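Local coordinates for protein phage terminase large subunit (Thermus phage P7426, PDB 7KS4) that probably acts as the ATP-driven motor that moves viral DNA into empty capsids and as the endonuclease that cuts it, this chain being its N-terminal ATPase domain, at residues A[223-227]-A[249-255]; A[194-200]-A[215-221]. All coordinates share one frame; numbering follows the deposited sequence.

Contact 1 (A[223-227]-A[249-255]); sequences HAASW and FRQEYGA. With SO4 (sulfate ion), chain H.
The first turn of helix 226-229, with Ala225 at its N-cap position, is joined here to the C-terminal end of helix 246-252 beside the nucleotide site of a P-loop ATPase. Ser226 N, in the first turn of helix 226-229, donates to Tyr253 O across 2.9 Å, in the carbonyl plane. Ala225 CB packs close against the same oxygen. The Ser226 hydroxyl lies at the edge of the Tyr253 ring, with OG 3.3 Å from Tyr253 CD1, but its hydrogen bond is to Arg44 O in the P-loop. A second bond closes the other end of the contact: His223 NE2 reaches Ala255 O at 2.8 Å in a nearly straight bond (161° at the hydrogen). That oxygen lies in the imidazole plane, whereas NE2 stands above the plane of the carbonyl. With CG set between the backbone N and the carbonyl carbon (chi1 54°), the Trp227 indole leans over Gly254. Its CH2 sits 3.6 Å from Gly254 CA and its CZ3 3.7 Å from Tyr253 CB. CZ3 also meets Phe249 CZ at 3.4 Å; the Phe249 ring and the six-membered ring of Trp227 are nearly parallel (20°) but strongly displaced, with little of one ring above the other. At its far end Tyr253 OH makes a weak bond to a sulfate, probably from the crystallisation liquor and also held by Arg240. Helix 234-239 packs against the aromatic cluster through Tyr237 and Met238, and Arg234 makes a cation-pi contact with Trp227. Toward the sheet, strand 37-42 touches His223, Ala224 and Ala255, placing the contact where the edge strand 219-224 gives way to the helices after it.

Contact 2 (A[194-200]-A[215-221]); sequences FFLMGWR and THPDFES. With SO4 (sulfate ion), chain D.
Phe194 and Phe219 meet where the end of helix 190-197 packs on the start of strand 219-224, the edge strand beside 37-42 in the sheet of the ATPase domain. Among the aromatic contacts, the Phe219 edge points at the Phe194 face in a T-shaped pair (planes at 82°). Met197 lies alongside Phe219, CB and SD both over one ring face, with SD 4.0 Å from the ring centroid in a Met-aromatic contact. Its CG sits over the centre of the His216 imidazole; the extended chain thus meets one ring along CB and SD and another at CG. Ser221 CB makes a CH-pi contact with the Phe195 face. Backbone bonds join the two segments: His216 N donates to Met197 O at 2.8 Å, and Ser221 N reaches Gly198 O from above the carbonyl plane. Ser221 OG also approaches Phe195 O, at a doubtfully short 2.5 Å. A water accepts from Arg200 N and donates to Gly198 O and Ser221 O. Polar side-chain contacts centre on Arg200, which runs extended from CG to NE and grips Phe219 O end-on, NH1 at 2.8 Å and NH2 at 3.1 Å, with that oxygen in the guanidinium plane. A sulfate, probably from the crystallisation liquor, receives Arg200 NE on O3 (174°), while its O1 takes both Arg200 NH2 and Thr215 OG1.

How the contacts relate
Along the chain the contacts are in series: contact 2 closes at residue 221 before contact 1 opens at 223, and both draw on strand 219-224, an outermost strand of the sheet, next to strand 37-42. Their centres lie about 19 Å apart, yet they touch where His223 CB packs 3.7 Å from Trp199 CZ3 and near the Phe195 ring. Contact 2 joins helix 190-197 to the first part of the strand; contact 1 joins the last part of the strand and the helix 226-229 that follows it to helix 246-252. Strand 37-42 leads into the P-loop, so contact 1 lies near the ADP while contact 2 is farther off, within one ATPase domain.

Contact 1 (A[223-227]-A[249-255])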
ATOM      1  N   HIS A 223      -5.441  12.438   0.100  1.00 34.23           N
ATOM      2  CA  HIS A 223      -4.438  13.452  -0.191  1.00 35.37           C
ATOM      3  C   HIS A 223      -3.953  14.080   1.108  1.00 36.84           C
ATOM      4  O   HIS A 223      -4.759  14.404   1.983  1.00 37.06           O
ATOM      5  CB  HIS A 223      -4.993  14.541  -1.111  1.00 35.89           C
ATOM      6  CG  HIS A 223      -3.949  15.492  -1.594  1.00 38.28           C
ATOM      7  ND1 HIS A 223      -3.959  16.833  -1.279  1.00 40.31           N
ATOM      8  CD2 HIS A 223      -2.841  15.288  -2.345  1.00 39.29           C
ATOM      9  CE1 HIS A 223      -2.909  17.417  -1.830  1.00 40.95           C
ATOM     10  NE2 HIS A 223      -2.215  16.501  -2.481  1.00 40.91           N
ATOM     11  N   ALA A 224      -2.640  14.249   1.234  1.00 37.37           N
ATOM     12  CA  ALA A 224      -2.088  14.928   2.399  1.00 37.90           C
ATOM     13  C   ALA A 224      -0.661  15.349   2.100  1.00 39.39           C
ATOM     14  O   ALA A 224       0.143  14.541   1.625  1.00 39.35           O
ATOM     15  CB  ALA A 224      -2.126  14.030   3.643  1.00 38.53           C
ATOM     16  N   ALA A 225      -0.357  16.615   2.371  1.00 39.87           N
ATOM     17  CA  ALA A 225       1.021  17.062   2.394  1.00 40.30           C
ATOM     18  C   ALA A 225       1.713  16.518   3.638  1.00 39.99           C
ATOM     19  O   ALA A 225       1.075  16.109   4.608  1.00 40.68           O
ATOM     20  CB  ALA A 225       1.089  18.591   2.383  1.00 40.79           C
ATOM     21  N   SER A 226       3.042  16.513   3.601  1.00 39.87           N
ATOM     22  CA  SER A 226       3.791  16.076   4.771  1.00 41.50           C
ATOM     23  C   SER A 226       3.369  16.856   6.010  1.00 40.77           C
ATOM     24  O   SER A 226       3.259  16.291   7.107  1.00 40.60           O
ATOM     25  CB  SER A 226       5.286  16.233   4.517  1.00 42.30           C
ATOM     26  OG  SER A 226       5.650  15.577   3.315  1.00 43.64           O
ATOM     27  N   TRP A 227       3.102  18.154   5.851  1.00 39.79           N
ATOM     28  CA  TRP A 227       2.747  18.987   6.991  1.00 40.49           C
ATOM     29  C   TRP A 227       1.284  18.856   7.388  1.00 41.10           C
ATOM     30  O   TRP A 227       0.911  19.349   8.457  1.00 40.93           O
ATOM     31  CB  TRP A 227       3.078  20.451   6.701  1.00 39.26           C
ATOM     32  CG  TRP A 227       2.469  20.975   5.447  1.00 38.24           C
ATOM     33  CD1 TRP A 227       1.177  21.363   5.264  1.00 38.20           C
ATOM     34  CD2 TRP A 227       3.133  21.179   4.193  1.00 38.24           C
ATOM     35  NE1 TRP A 227       0.992  21.796   3.972  1.00 38.00           N
ATOM     36  CE2 TRP A 227       2.180  21.695   3.297  1.00 38.34           C
ATOM     37  CE3 TRP A 227       4.442  20.976   3.743  1.00 39.13           C
ATOM     38  CZ2 TRP A 227       2.491  22.009   1.976  1.00 39.51           C
ATOM     39  CZ3 TRP A 227       4.749  21.295   2.434  1.00 39.91           C
ATOM     40  CH2 TRP A 227       3.778  21.805   1.568  1.00 38.89           C
ATOM     41  N   PHE A 249       9.868  20.384  -4.028  1.00 52.19           N
ATOM     42  CA  PHE A 249       9.186  20.688  -2.775  1.00 49.32           C
ATOM     43  C   PHE A 249       7.681  20.495  -2.910  1.00 45.88           C
ATOM     44  O   PHE A 249       7.048  19.844  -2.069  1.00 44.55           O
ATOM     45  CB  PHE A 249       9.496  22.117  -2.329  1.00 51.58           C
ATOM     46  CG  PHE A 249       8.641  22.576  -1.188  1.00 49.02           C
ATOM     47  CD1 PHE A 249       9.049  22.386   0.120  1.00 48.66           C
ATOM     48  CD2 PHE A 249       7.410  23.167  -1.423  1.00 47.83           C
ATOM     49  CE1 PHE A 249       8.250  22.792   1.170  1.00 46.18           C
ATOM     50  CE2 PHE A 249       6.606  23.565  -0.380  1.00 46.15           C
ATOM     51  CZ  PHE A 249       7.027  23.379   0.918  1.00 45.68           C
ATOM     52  N   ARG A 250       7.084  21.067  -3.961  1.00 41.32           N
ATOM     53  CA  ARG A 250       5.641  20.959  -4.137  1.00 39.84           C
ATOM     54  C   ARG A 250       5.197  19.510  -4.296  1.00 37.45           C
ATOM     55  O   ARG A 250       4.083  19.156  -3.884  1.00 36.85           O
ATOM     56  CB  ARG A 250       5.198  21.783  -5.348  1.00 44.48           C
ATOM     57  CG  ARG A 250       5.313  23.291  -5.163  1.00 50.32           C
ATOM     58  CD  ARG A 250       4.812  24.044  -6.392  1.00 55.44           C
ATOM     59  NE  ARG A 250       4.818  25.488  -6.170  1.00 60.75           N
ATOM     60  CZ  ARG A 250       3.822  26.176  -5.618  1.00 59.97           C
ATOM     61  NH1 ARG A 250       2.710  25.561  -5.232  1.00 57.55           N
ATOM     62  NH2 ARG A 250       3.934  27.489  -5.457  1.00 62.57           N
ATOM     63  N   GLN A 251       6.026  18.663  -4.912  1.00 44.82           N
ATOM     64  CA  GLN A 251       5.642  17.267  -5.112  1.00 45.26           C
ATOM     65  C   GLN A 251       5.893  16.423  -3.873  1.00 44.49           C
ATOM     66  O   GLN A 251       4.995  15.715  -3.405  1.00 42.07           O
ATOM     67  CB  GLN A 251       6.407  16.657  -6.284  1.00 50.13           C
ATOM     68  CG  GLN A 251       5.921  17.070  -7.641  1.00 53.79           C
ATOM     69  CD  GLN A 251       6.429  16.137  -8.723  1.00 56.78           C
ATOM     70  OE1 GLN A 251       7.417  15.423  -8.535  1.00 58.17           O
ATOM     71  NE2 GLN A 251       5.743  16.124  -9.853  1.00 57.90           N
ATOM     72  N   GLU A 252       7.126  16.447  -3.360  1.00 46.74           N
ATOM     73  CA  GLU A 252       7.508  15.490  -2.328  1.00 48.55           C
ATOM     74  C   GLU A 252       6.874  15.824  -0.988  1.00 46.23           C
ATOM     75  O   GLU A 252       6.548  14.916  -0.217  1.00 46.71           O
ATOM     76  CB  GLU A 252       9.028  15.439  -2.196  1.00 54.03           C
ATOM     77  CG  GLU A 252       9.752  15.058  -3.477  1.00 57.31           C
ATOM     78  CD  GLU A 252       9.277  13.733  -4.051  1.00 59.21           C
ATOM     79  OE1 GLU A 252       9.103  13.656  -5.288  1.00 60.20           O
ATOM     80  OE2 GLU A 252       9.069  12.776  -3.270  1.00 59.54           O
ATOM     81  N   TYR A 253       6.686  17.108  -0.695  1.00 44.63           N
ATOM     82  CA  TYR A 253       6.063  17.538   0.547  1.00 44.24           C
ATOM     83  C   TYR A 253       4.661  18.076   0.354  1.00 42.17           C
ATOM     84  O   TYR A 253       3.765  17.732   1.128  1.00 41.17           O
ATOM     85  CB  TYR A 253       6.931  18.607   1.221  1.00 47.84           C
ATOM     86  CG  TYR A 253       8.312  18.102   1.537  1.00 52.63           C
ATOM     87  CD1 TYR A 253       8.498  17.059   2.432  1.00 54.99           C
ATOM     88  CD2 TYR A 253       9.433  18.662   0.941  1.00 56.86           C
ATOM     89  CE1 TYR A 253       9.757  16.586   2.725  1.00 59.96           C
ATOM     90  CE2 TYR A 253      10.701  18.197   1.231  1.00 61.69           C
ATOM     91  CZ  TYR A 253      10.856  17.156   2.124  1.00 63.57           C
ATOM     92  OH  TYR A 253      12.117  16.690   2.417  1.00 68.81           O
ATOM     93  N   GLY A 254       4.436  18.902  -0.670  1.00 42.36           N
ATOM     94  CA  GLY A 254       3.096  19.378  -0.940  1.00 42.12           C
ATOM     95  C   GLY A 254       2.170  18.321  -1.502  1.00 41.26           C
ATOM     96  O   GLY A 254       0.948  18.476  -1.419  1.00 41.54           O
ATOM     97  N   ALA A 255       2.724  17.244  -2.062  1.00 40.14           N
ATOM     98  CA  ALA A 255       1.926  16.222  -2.738  1.00 39.56           C
ATOM     99  C   ALA A 255       1.113  16.843  -3.871  1.00 39.22           C
ATOM    100  O   ALA A 255      -0.018  16.435  -4.149  1.00 39.81           O
ATOM    101  CB  ALA A 255       1.019  15.480  -1.752  1.00 39.30           C
TER
HETATM  102  S   SO4 H 307      15.275  13.779   2.715  0.53 46.92           S
HETATM  103  O1  SO4 H 307      16.329  14.632   3.261  0.53 47.05           O
HETATM  104  O2  SO4 H 307      15.032  12.663   3.624  0.53 45.82           O
HETATM  105  O3  SO4 H 307      15.704  13.268   1.415  0.53 46.91           O
HETATM  106  O4  SO4 H 307      14.036  14.538   2.560  0.53 46.78           O

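Contact 2 (A[194-200]-A[215-221])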
ATOM      1  N   PHE A 194      -5.792   8.092 -11.933  1.00 28.65           N
ATOM      2  CA  PHE A 194      -6.411   7.196 -10.961  1.00 28.03           C
ATOM      3  C   PHE A 194      -6.778   7.941  -9.694  1.00 29.24           C
ATOM      4  O   PHE A 194      -7.832   7.685  -9.096  1.00 29.19           O
ATOM      5  CB  PHE A 194      -5.475   6.031 -10.646  1.00 28.52           C
ATOM      6  CG  PHE A 194      -5.648   4.856 -11.562  1.00 31.47           C
ATOM      7  CD1 PHE A 194      -5.814   5.044 -12.924  1.00 32.22           C
ATOM      8  CD2 PHE A 194      -5.639   3.564 -11.065  1.00 33.92           C
ATOM      9  CE1 PHE A 194      -5.975   3.969 -13.774  1.00 35.03           C
ATOM     10  CE2 PHE A 194      -5.799   2.480 -11.913  1.00 34.63           C
ATOM     11  CZ  PHE A 194      -5.965   2.683 -13.270  1.00 35.45           C
ATOM     12  N   PHE A 195      -5.919   8.865  -9.263  1.00 28.94           N
ATOM     13  CA  PHE A 195      -6.248   9.689  -8.106  1.00 27.98           C
ATOM     14  C   PHE A 195      -7.569  10.415  -8.321  1.00 29.66           C
ATOM     15  O   PHE A 195      -8.456  10.395  -7.460  1.00 28.24           O
ATOM     16  CB  PHE A 195      -5.128  10.690  -7.837  1.00 29.03           C
ATOM     17  CG  PHE A 195      -5.437  11.633  -6.719  1.00 30.59           C
ATOM     18  CD1 PHE A 195      -5.146  11.294  -5.413  1.00 30.91           C
ATOM     19  CD2 PHE A 195      -6.059  12.842  -6.970  1.00 32.09           C
ATOM     20  CE1 PHE A 195      -5.443  12.161  -4.377  1.00 32.09           C
ATOM     21  CE2 PHE A 195      -6.360  13.705  -5.939  1.00 33.55           C
ATOM     22  CZ  PHE A 195      -6.053  13.359  -4.641  1.00 33.37           C
ATOM     23  N   LEU A 196      -7.720  11.058  -9.476  1.00 31.36           N
ATOM     24  CA  LEU A 196      -8.916  11.854  -9.721  1.00 33.31           C
ATOM     25  C   LEU A 196     -10.171  10.989  -9.750  1.00 32.92           C
ATOM     26  O   LEU A 196     -11.250  11.451  -9.369  1.00 34.01           O
ATOM     27  CB  LEU A 196      -8.756  12.617 -11.034  1.00 34.35           C
ATOM     28  CG  LEU A 196      -9.343  14.022 -11.108  1.00 36.97           C
ATOM     29  CD1 LEU A 196      -8.728  14.934 -10.063  1.00 38.26           C
ATOM     30  CD2 LEU A 196      -9.140  14.603 -12.509  1.00 38.47           C
ATOM     31  N   MET A 197     -10.050   9.737 -10.198  1.00 30.59           N
ATOM     32  CA  MET A 197     -11.208   8.846 -10.244  1.00 31.32           C
ATOM     33  C   MET A 197     -11.827   8.655  -8.870  1.00 30.85           C
ATOM     34  O   MET A 197     -13.018   8.330  -8.768  1.00 31.29           O
ATOM     35  CB  MET A 197     -10.806   7.488 -10.821  1.00 30.48           C
ATOM     36  CG  MET A 197     -10.526   7.523 -12.309  1.00 32.42           C
ATOM     37  SD  MET A 197      -9.811   5.995 -12.906  1.00 34.42           S
ATOM     38  CE  MET A 197      -9.285   6.539 -14.534  1.00 34.46           C
ATOM     39  N   GLY A 198     -11.042   8.821  -7.809  1.00 31.51           N
ATOM     40  CA  GLY A 198     -11.548   8.634  -6.465  1.00 31.34           C
ATOM     41  C   GLY A 198     -11.562   9.890  -5.618  1.00 31.07           C
ATOM     42  O   GLY A 198     -11.796   9.807  -4.408  1.00 30.80           O
ATOM     43  N   TRP A 199     -11.334  11.060  -6.213  1.00 32.37           N
ATOM     44  CA  TRP A 199     -11.161  12.276  -5.422  1.00 33.22           C
ATOM     45  C   TRP A 199     -12.513  12.952  -5.221  1.00 34.58           C
ATOM     46  O   TRP A 199     -13.111  13.463  -6.173  1.00 34.85           O
ATOM     47  CB  TRP A 199     -10.172  13.239  -6.069  1.00 33.52           C
ATOM     48  CG  TRP A 199     -10.071  14.500  -5.265  1.00 35.64           C
ATOM     49  CD1 TRP A 199     -10.477  15.750  -5.638  1.00 37.21           C
ATOM     50  CD2 TRP A 199      -9.573  14.623  -3.924  1.00 37.10           C
ATOM     51  NE1 TRP A 199     -10.247  16.646  -4.621  1.00 39.06           N
ATOM     52  CE2 TRP A 199      -9.695  15.980  -3.557  1.00 38.57           C
ATOM     53  CE3 TRP A 199      -9.027  13.721  -3.006  1.00 37.04           C
ATOM     54  CZ2 TRP A 199      -9.285  16.455  -2.314  1.00 39.77           C
ATOM     55  CZ3 TRP A 199      -8.626  14.196  -1.762  1.00 38.38           C
ATOM     56  CH2 TRP A 199      -8.759  15.550  -1.430  1.00 39.41           C
ATOM     57  N   ARG A 200     -12.989  12.965  -3.977  1.00 36.03           N
ATOM     58  CA  ARG A 200     -14.256  13.602  -3.633  1.00 39.07           C
ATOM     59  C   ARG A 200     -14.073  14.750  -2.644  1.00 41.02           C
ATOM     60  O   ARG A 200     -15.053  15.214  -2.049  1.00 43.54           O
ATOM     61  CB  ARG A 200     -15.229  12.559  -3.078  1.00 40.84           C
ATOM     62  CG  ARG A 200     -15.503  11.439  -4.051  1.00 40.30           C
ATOM     63  CD  ARG A 200     -16.480  10.417  -3.505  1.00 41.92           C
ATOM     64  NE  ARG A 200     -16.728   9.374  -4.496  1.00 41.40           N
ATOM     65  CZ  ARG A 200     -15.878   8.388  -4.773  1.00 40.42           C
ATOM     66  NH1 ARG A 200     -14.723   8.300  -4.124  1.00 38.92           N
ATOM     67  NH2 ARG A 200     -16.184   7.493  -5.701  1.00 40.21           N
ATOM     68  N   THR A 215     -16.036  10.874 -10.720  1.00 38.99           N
ATOM     69  CA  THR A 215     -15.473   9.812  -9.896  1.00 39.53           C
ATOM     70  C   THR A 215     -16.099   8.482 -10.287  1.00 40.42           C
ATOM     71  O   THR A 215     -17.204   8.423 -10.833  1.00 40.40           O
ATOM     72  CB  THR A 215     -15.674  10.064  -8.392  1.00 40.40           C
ATOM     73  OG1 THR A 215     -17.066  10.253  -8.103  1.00 43.00           O
ATOM     74  CG2 THR A 215     -14.891  11.283  -7.946  1.00 40.22           C
ATOM     75  N   HIS A 216     -15.354   7.407 -10.015  1.00 41.88           N
ATOM     76  CA  HIS A 216     -15.813   6.043 -10.208  1.00 42.80           C
ATOM     77  C   HIS A 216     -16.148   5.428  -8.855  1.00 41.47           C
ATOM     78  O   HIS A 216     -15.390   5.615  -7.899  1.00 37.90           O
ATOM     79  CB  HIS A 216     -14.747   5.187 -10.899  1.00 44.67           C
ATOM     80  CG  HIS A 216     -14.375   5.670 -12.267  1.00 47.63           C
ATOM     81  ND1 HIS A 216     -13.574   4.945 -13.123  1.00 48.52           N
ATOM     82  CD2 HIS A 216     -14.702   6.806 -12.929  1.00 49.21           C
ATOM     83  CE1 HIS A 216     -13.419   5.615 -14.253  1.00 48.55           C
ATOM     84  NE2 HIS A 216     -14.092   6.748 -14.160  1.00 49.28           N
ATOM     85  N   PRO A 217     -17.249   4.679  -8.737  1.00 42.95           N
ATOM     86  CA  PRO A 217     -17.666   4.212  -7.403  1.00 43.62           C
ATOM     87  C   PRO A 217     -16.659   3.299  -6.722  1.00 41.85           C
ATOM     88  O   PRO A 217     -16.630   3.246  -5.486  1.00 41.50           O
ATOM     89  CB  PRO A 217     -18.985   3.471  -7.683  1.00 46.71           C
ATOM     90  CG  PRO A 217     -19.411   3.902  -9.044  1.00 48.00           C
ATOM     91  CD  PRO A 217     -18.158   4.202  -9.792  1.00 45.99           C
ATOM     92  N   ASP A 218     -15.852   2.555  -7.474  1.00 39.85           N
ATOM     93  CA  ASP A 218     -14.904   1.644  -6.842  1.00 40.76           C
ATOM     94  C   ASP A 218     -13.601   2.325  -6.446  1.00 36.58           C
ATOM     95  O   ASP A 218     -12.696   1.648  -5.945  1.00 33.62           O
ATOM     96  CB  ASP A 218     -14.608   0.453  -7.762  1.00 44.88           C
ATOM     97  CG  ASP A 218     -14.364   0.863  -9.209  1.00 49.03           C
ATOM     98  OD1 ASP A 218     -14.830   1.953  -9.615  1.00 50.10           O
ATOM     99  OD2 ASP A 218     -13.718   0.080  -9.946  1.00 50.60           O
ATOM    100  N   PHE A 219     -13.498   3.638  -6.634  1.00 33.46           N
ATOM    101  CA  PHE A 219     -12.285   4.385  -6.340  1.00 31.26           C
ATOM    102  C   PHE A 219     -12.497   5.300  -5.142  1.00 30.71           C
ATOM    103  O   PHE A 219     -13.537   5.960  -5.025  1.00 30.85           O
ATOM    104  CB  PHE A 219     -11.856   5.226  -7.543  1.00 30.75           C
ATOM    105  CG  PHE A 219     -11.095   4.460  -8.591  1.00 30.92           C
ATOM    106  CD1 PHE A 219     -11.741   3.565  -9.428  1.00 32.81           C
ATOM    107  CD2 PHE A 219      -9.738   4.667  -8.762  1.00 30.34           C
ATOM    108  CE1 PHE A 219     -11.034   2.868 -10.399  1.00 32.70           C
ATOM    109  CE2 PHE A 219      -9.031   3.975  -9.730  1.00 31.14           C
ATOM    110  CZ  PHE A 219      -9.677   3.079 -10.546  1.00 31.13           C
ATOM    111  N   GLU A 220     -11.499   5.361  -4.268  1.00 29.74           N
ATOM    112  CA  GLU A 220     -11.477   6.359  -3.205  1.00 31.99           C
ATOM    113  C   GLU A 220     -10.054   6.872  -3.067  1.00 29.37           C
ATOM    114  O   GLU A 220      -9.115   6.077  -2.983  1.00 29.02           O
ATOM    115  CB  GLU A 220     -11.969   5.792  -1.870  1.00 35.75           C
ATOM    116  CG  GLU A 220     -11.967   6.824  -0.752  1.00 39.05           C
ATOM    117  CD  GLU A 220     -12.714   6.344   0.473  1.00 42.22           C
ATOM    118  OE1 GLU A 220     -13.202   5.195   0.455  1.00 42.00           O
ATOM    119  OE2 GLU A 220     -12.813   7.116   1.450  1.00 45.16           O
ATOM    120  N   SER A 221      -9.897   8.193  -3.048  1.00 31.77           N
ATOM    121  CA  SER A 221      -8.583   8.813  -3.053  1.00 29.91           C
ATOM    122  C   SER A 221      -8.342   9.631  -1.793  1.00 30.92           C
ATOM    123  O   SER A 221      -9.268  10.218  -1.222  1.00 32.08           O
ATOM    124  CB  SER A 221      -8.408   9.705  -4.271  1.00 30.22           C
ATOM    125  OG  SER A 221      -8.450   8.931  -5.451  1.00 29.92           O
TER
HETATM  126  S   SO4 D 303     -19.542   8.052  -6.917  0.89 79.21           S
HETATM  127  O1  SO4 D 303     -18.290   7.820  -7.630  0.89 78.94           O
HETATM  128  O2  SO4 D 303     -19.838   6.908  -6.058  0.89 78.17           O
HETATM  129  O3  SO4 D 303     -19.431   9.255  -6.095  0.89 78.28           O
HETATM  130  O4  SO4 D 303     -20.618   8.225  -7.890  0.89 77.65           O
HETATM  131  O   HOH W   1     -11.690  11.622  -1.736  1.00 35.14           O